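Local coordinates for protein N-isopropylammelide isopropylaminohydrolase (Burkholderia multivorans ATCC 17616, PDB 6NBO) that is a zinc-binding metalloenzyme of the amidohydrolase family, built on a TIM-barrel domain with a smaller beta-rich part beside it, at residues Ile27-Asp32 with Leu387-Gly392. Sequence-based numbering, arbitrary orientation.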
loop_
_atom_site.group_PDB
_atom_site.type_symbol
_atom_site.label_atom_id
_atom_site.label_comp_id
_atom_site.label_asym_id
_atom_site.label_seq_id
_atom_site.Cartn_x
_atom_site.Cartn_y
_atom_site.Cartn_z
ATOM N N ILE A 27 -26.496 -4.410 -0.333
ATOM C CA ILE A 27 -25.648 -3.660 -1.255
ATOM C C ILE A 27 -25.992 -4.123 -2.657
ATOM O O ILE A 27 -25.759 -5.287 -3.001
ATOM C CB ILE A 27 -24.147 -3.868 -0.973
ATOM C CG1 ILE A 27 -23.793 -3.431 0.446
ATOM C CG2 ILE A 27 -23.297 -3.088 -1.996
ATOM C CD1 ILE A 27 -22.329 -3.775 0.854
ATOM N N LEU A 28 -26.546 -3.220 -3.464
ATOM C CA LEU A 28 -26.838 -3.504 -4.859
ATOM C C LEU A 28 -25.676 -3.022 -5.719
ATOM O O LEU A 28 -25.278 -1.855 -5.642
ATOM C CB LEU A 28 -28.132 -2.819 -5.308
ATOM C CG LEU A 28 -28.500 -3.028 -6.780
ATOM C CD1 LEU A 28 -28.760 -4.508 -7.081
ATOM C CD2 LEU A 28 -29.709 -2.176 -7.192
ATOM N N ILE A 29 -25.162 -3.913 -6.557
ATOM C CA ILE A 29 -24.036 -3.624 -7.436
ATOM C C ILE A 29 -24.530 -3.711 -8.864
ATOM O O ILE A 29 -25.256 -4.650 -9.217
ATOM C CB ILE A 29 -22.879 -4.616 -7.194
ATOM C CG1 ILE A 29 -22.237 -4.338 -5.838
ATOM C CG2 ILE A 29 -21.868 -4.566 -8.337
ATOM C CD1 ILE A 29 -21.482 -5.538 -5.284
ATOM N N GLU A 30 -24.165 -2.729 -9.690
ATOM C CA GLU A 30 -24.415 -2.836 -11.119
ATOM C C GLU A 30 -23.167 -2.417 -11.880
ATOM O O GLU A 30 -22.558 -1.392 -11.563
ATOM C CB GLU A 30 -25.630 -1.986 -11.541
ATOM C CG GLU A 30 -26.899 -2.460 -10.848
ATOM C CD GLU A 30 -28.144 -1.751 -11.304
ATOM O OE1 GLU A 30 -28.030 -0.750 -12.043
ATOM O OE2 GLU A 30 -29.250 -2.217 -10.929
ATOM N N GLY A 31 -22.798 -3.200 -12.893
ATOM C CA GLY A 31 -21.527 -2.943 -13.562
ATOM C C GLY A 31 -20.399 -3.022 -12.545
ATOM O O GLY A 31 -20.362 -3.917 -11.694
ATOM N N ASP A 32 -19.474 -2.063 -12.573
ATOM C CA ASP A 32 -18.370 -2.108 -11.619
ATOM C C ASP A 32 -18.560 -1.157 -10.437
ATOM O O ASP A 32 -17.589 -0.854 -9.734
ATOM C CB ASP A 32 -17.035 -1.829 -12.321
ATOM C CG ASP A 32 -16.939 -0.424 -12.876
ATOM O OD1 ASP A 32 -17.963 0.274 -12.937
ATOM O OD2 ASP A 32 -15.826 -0.010 -13.253
ATOM N N LEU A 387 -16.252 -13.941 0.942
ATOM C CA LEU A 387 -16.561 -13.486 -0.409
ATOM C C LEU A 387 -15.684 -12.289 -0.722
ATOM O O LEU A 387 -15.521 -11.406 0.119
ATOM C CB LEU A 387 -18.034 -13.078 -0.552
ATOM C CG LEU A 387 -18.456 -12.591 -1.946
ATOM C CD1 LEU A 387 -18.402 -13.742 -2.942
ATOM C CD2 LEU A 387 -19.852 -11.993 -1.913
ATOM N N VAL A 388 -15.099 -12.267 -1.917
ATOM C CA VAL A 388 -14.420 -11.079 -2.419
ATOM C C VAL A 388 -15.073 -10.728 -3.744
ATOM O O VAL A 388 -15.169 -11.576 -4.644
ATOM C CB VAL A 388 -12.900 -11.274 -2.578
ATOM C CG1 VAL A 388 -12.252 -9.971 -3.050
ATOM C CG2 VAL A 388 -12.267 -11.719 -1.251
ATOM N N VAL A 389 -15.558 -9.494 -3.841
ATOM C CA VAL A 389 -16.071 -8.921 -5.076
ATOM C C VAL A 389 -15.115 -7.818 -5.485
ATOM O O VAL A 389 -14.730 -6.987 -4.654
ATOM C CB VAL A 389 -17.492 -8.364 -4.893
ATOM C CG1 VAL A 389 -17.985 -7.744 -6.194
ATOM C CG2 VAL A 389 -18.421 -9.462 -4.404
ATOM N N SER A 390 -14.720 -7.811 -6.748
ATOM C CA SER A 390 -13.804 -6.787 -7.222
ATOM C C SER A 390 -14.346 -6.225 -8.520
ATOM O O SER A 390 -14.619 -6.982 -9.456
ATOM C CB SER A 390 -12.400 -7.358 -7.420
ATOM O OG SER A 390 -11.527 -6.351 -7.887
ATOM N N SER A 391 -14.506 -4.900 -8.562
ATOM C CA SER A 391 -15.110 -4.222 -9.706
ATOM C C SER A 391 -16.427 -4.884 -10.096
ATOM O O SER A 391 -16.732 -5.066 -11.280
ATOM C CB SER A 391 -14.155 -4.172 -10.897
ATOM O OG SER A 391 -13.132 -3.222 -10.659
ATOM N N GLY A 392 -17.211 -5.257 -9.085
ATOM C CA GLY A 392 -18.531 -5.814 -9.312
ATOM C C GLY A 392 -18.568 -7.278 -9.687
ATOM O O GLY A 392 -19.660 -7.807 -9.924
HETATM O O HOH W 1 -21.734 -6.328 -11.583
HETATM O O HOH W 2 -13.356 -1.384 -12.491
#
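Ile29 points its side chain at the turn Ser391-Gly392 and divides its two branches between two partners. CG2, anti to the backbone N (chi1 -70° for CG1), reaches the CA of Gly392 at 3.7 Å, while the tip of the longer branch, CD1, meets CG1 of Val389 at 4.2 Å. A beta-branched residue suits this place because its two arms reach both the strand and the turn that follows it. Gly392, with phi 80°, comes so close to segment 27-32 that a CB there would collide with the O of Gly31; its bare CA instead directs a nearly straight C-H at that oxygen (CA to O 3.6 Å, 174° at the hydrogen). The contact sets one hairpin turn against another: Gly31-Asp32 links strands 25-30 and 33-38 near the N terminus, and Ser391-Gly392 links 387-390 to 393-397, within the smaller beta-rich part of this amidohydrolase, away from the zinc ions. Gly31 also has a positive phi, which glycine adopts readily. Asp32 comes alongside Ser391, its CA 3.4 Å from the O of Ser391, and Asp32 CB lies 4.0 Å from Ser391 CB. Their polar ends share a water, 2.9 Å from OD2 of Asp32 and 2.6 Å from OG of Ser391. Asp366 OD1 accepts the backbone N-H of Ser391, while Ala365 also packs on Ile29.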